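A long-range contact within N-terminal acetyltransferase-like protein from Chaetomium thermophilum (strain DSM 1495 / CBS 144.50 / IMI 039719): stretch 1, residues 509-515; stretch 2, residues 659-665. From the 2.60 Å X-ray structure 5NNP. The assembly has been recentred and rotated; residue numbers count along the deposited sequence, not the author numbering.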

# COMPACT_ATOMS: atom_id res chain seq x y z
N ARG A 509 -2.53 19.85 -7.99
CA ARG A 509 -1.93 18.91 -7.04
C ARG A 509 -2.87 17.75 -6.70
O ARG A 509 -2.48 16.59 -6.78
CB ARG A 509 -1.53 19.63 -5.76
CG ARG A 509 -0.54 20.75 -5.98
CD ARG A 509 0.81 20.19 -6.42
NE ARG A 509 1.77 21.27 -6.62
CZ ARG A 509 1.96 21.89 -7.78
NH1 ARG A 509 1.27 21.53 -8.85
NH2 ARG A 509 2.84 22.87 -7.87
N TYR A 510 -4.10 18.08 -6.31
CA TYR A 510 -5.10 17.06 -5.98
C TYR A 510 -5.31 16.11 -7.18
O TYR A 510 -5.37 14.88 -7.02
CB TYR A 510 -6.43 17.70 -5.55
CG TYR A 510 -6.29 18.66 -4.38
CD1 TYR A 510 -5.34 18.45 -3.39
CD2 TYR A 510 -7.09 19.80 -4.28
CE1 TYR A 510 -5.19 19.32 -2.33
CE2 TYR A 510 -6.96 20.68 -3.22
CZ TYR A 510 -6.00 20.43 -2.25
OH TYR A 510 -5.85 21.30 -1.18
N HIS A 511 -5.39 16.68 -8.38
CA HIS A 511 -5.50 15.85 -9.57
C HIS A 511 -4.27 14.94 -9.75
O HIS A 511 -4.40 13.81 -10.20
CB HIS A 511 -5.71 16.71 -10.81
CG HIS A 511 -7.14 17.08 -11.04
ND1 HIS A 511 -7.90 16.51 -12.04
CD2 HIS A 511 -7.95 17.94 -10.39
CE1 HIS A 511 -9.12 17.01 -11.99
NE2 HIS A 511 -9.18 17.88 -11.00
N THR A 512 -3.10 15.43 -9.38
CA THR A 512 -1.90 14.62 -9.51
C THR A 512 -1.92 13.40 -8.58
O THR A 512 -1.53 12.30 -8.99
CB THR A 512 -0.64 15.47 -9.26
OG1 THR A 512 -0.53 16.42 -10.32
CG2 THR A 512 0.62 14.62 -9.24
N VAL A 513 -2.37 13.58 -7.35
CA VAL A 513 -2.54 12.47 -6.42
C VAL A 513 -3.59 11.46 -6.94
O VAL A 513 -3.46 10.25 -6.76
CB VAL A 513 -2.96 12.98 -5.04
CG1 VAL A 513 -3.42 11.86 -4.14
CG2 VAL A 513 -1.81 13.76 -4.41
N PHE A 514 -4.62 11.96 -7.58
CA PHE A 514 -5.63 11.11 -8.19
C PHE A 514 -5.00 10.22 -9.28
O PHE A 514 -5.27 9.02 -9.35
CB PHE A 514 -6.76 11.99 -8.75
CG PHE A 514 -7.91 11.23 -9.31
CD1 PHE A 514 -7.89 10.80 -10.64
CD2 PHE A 514 -9.03 10.95 -8.53
CE1 PHE A 514 -8.97 10.11 -11.18
CE2 PHE A 514 -10.12 10.24 -9.06
CZ PHE A 514 -10.08 9.81 -10.39
N SER A 515 -4.14 10.81 -10.10
CA SER A 515 -3.45 10.10 -11.18
C SER A 515 -2.45 9.07 -10.68
O SER A 515 -2.26 8.02 -11.31
CB SER A 515 -2.74 11.08 -12.07
OG SER A 515 -3.67 11.67 -12.95
N MET A 659 -17.12 14.70 -9.18
CA MET A 659 -17.71 13.36 -9.12
C MET A 659 -16.69 12.21 -9.14
O MET A 659 -16.85 11.25 -8.39
CB MET A 659 -18.69 13.18 -10.27
CG MET A 659 -19.87 14.13 -10.21
SD MET A 659 -20.51 14.25 -8.53
CE MET A 659 -21.23 12.62 -8.26
N LYS A 660 -15.65 12.28 -9.97
CA LYS A 660 -14.68 11.18 -10.00
C LYS A 660 -13.93 11.05 -8.66
O LYS A 660 -13.59 9.92 -8.24
CB LYS A 660 -13.69 11.35 -11.16
CG LYS A 660 -12.66 12.47 -11.02
CD LYS A 660 -11.54 12.31 -12.06
CE LYS A 660 -10.39 13.29 -11.83
NZ LYS A 660 -9.36 13.27 -12.91
N PHE A 661 -13.70 12.17 -7.98
CA PHE A 661 -13.12 12.12 -6.64
C PHE A 661 -14.10 11.55 -5.61
O PHE A 661 -13.75 10.68 -4.80
CB PHE A 661 -12.69 13.51 -6.18
CG PHE A 661 -11.60 14.13 -7.03
CD1 PHE A 661 -11.92 14.91 -8.13
CD2 PHE A 661 -10.27 13.97 -6.69
CE1 PHE A 661 -10.92 15.50 -8.89
CE2 PHE A 661 -9.27 14.55 -7.44
CZ PHE A 661 -9.59 15.32 -8.55
N LEU A 662 -15.33 12.05 -5.65
CA LEU A 662 -16.36 11.71 -4.68
C LEU A 662 -16.80 10.24 -4.77
O LEU A 662 -16.94 9.57 -3.74
CB LEU A 662 -17.56 12.63 -4.87
CG LEU A 662 -18.73 12.35 -3.93
CD1 LEU A 662 -18.29 12.60 -2.49
CD2 LEU A 662 -19.95 13.19 -4.32
N ASN A 663 -17.03 9.76 -5.99
CA ASN A 663 -17.41 8.37 -6.22
C ASN A 663 -16.51 7.35 -5.52
O ASN A 663 -16.98 6.38 -4.92
CB ASN A 663 -17.42 8.05 -7.72
CG ASN A 663 -18.52 8.78 -8.48
OD1 ASN A 663 -19.56 9.15 -7.92
ND2 ASN A 663 -18.29 8.98 -9.77
N TYR A 664 -15.20 7.57 -5.60
CA TYR A 664 -14.27 6.69 -4.90
C TYR A 664 -14.37 6.86 -3.41
O TYR A 664 -14.20 5.90 -2.65
CB TYR A 664 -12.84 6.96 -5.34
CG TYR A 664 -12.48 6.41 -6.69
CD1 TYR A 664 -13.08 5.25 -7.17
CD2 TYR A 664 -11.54 7.05 -7.49
CE1 TYR A 664 -12.75 4.73 -8.40
CE2 TYR A 664 -11.21 6.54 -8.72
CZ TYR A 664 -11.81 5.38 -9.17
OH TYR A 664 -11.47 4.87 -10.38
N ILE A 665 -14.63 8.09 -2.97
CA ILE A 665 -14.74 8.37 -1.55
C ILE A 665 -15.88 7.59 -0.96
O ILE A 665 -15.71 6.88 0.02
CB ILE A 665 -14.95 9.87 -1.29
CG1 ILE A 665 -13.75 10.67 -1.80
CG2 ILE A 665 -15.16 10.11 0.20
CD1 ILE A 665 -13.77 12.14 -1.39

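Residues 509-515 and 659-665 each form part of a longer helix. Their axes approach to 11.7 Å with an angle of 52° between the N-to-C directions, a separation wide enough for bulky side chains to fill the gap. The CA atoms of Phe514 and Phe661, 7.7 Å apart, mark the closest backbone register. No hydrogen bond crosses the interface, so its 340 Å² of buried surface, summed over both sides, rests on aromatic and aliphatic packing.

Phe514 contributes the largest share. Its CA-to-CB bond points toward the other helix, and chi1 at -176° (t) carries the ring outward along that course, while chi2 of -87° sets the ring roughly perpendicular to the CA-CB-CG plane. One face is thereby offered to Lys660, whose CE lies 3.7 Å from the Phe514 ring centroid and just 16° off the normal, a CH-pi contact. The closest atoms of this pair are Phe514 CZ and Lys660 CD, at 3.3 Å.

The lysine conformation explains this reach. A p rotamer at chi1 (72°) is followed by three t torsions, so the chain is extended from CB to NZ and runs its methylenes along the ring. Lys660 NZ stands 4.1 Å from the Phe514 ring centroid but 35° off the normal, making an off-centre cation-pi interaction. Beyond the phenyl ring, Lys660 NZ comes within 3.7 Å of His511 ND1, a proximity without a hydrogen bond.

Phe661 reaches the interface differently. Its CA-to-CB bond points sideways, yet chi1 of -63° (m) carries the ring end nearer stretch 1, while chi2 of 90° sets the tilt of the ring plane. There it directs its edge to the face of His511, with centroids 4.9 Å apart and planes at 77°; Phe661 CZ lies 3.6 Å from His511 NE2. That nitrogen is hydrogen-bonded elsewhere in the structure. His511 also starts sideways, and its m rotamer (-84°) swings the imidazole toward the partner helix. Phe661 in turn receives the edge of Phe514, with centroids 5.0 Å apart, planes at 56° and Phe514 CD2 3.7 Å from Phe661 CD2. The three rings thus form a chain of edge-to-face pairs.

One turn beyond Lys660, Tyr664 meets Phe514 through a slimmer contact: Phe514 CE2 to Tyr664 CD2 is 3.8 Å. The planes differ by 27°, but a 5.9 Å centroid separation leaves the slid rings barely overlapping. Tyr510 begins toward stretch 2, but its side-chain end leads away; its backbone O instead lies 3.9 Å from Phe661 CE2, near the plane of that ring.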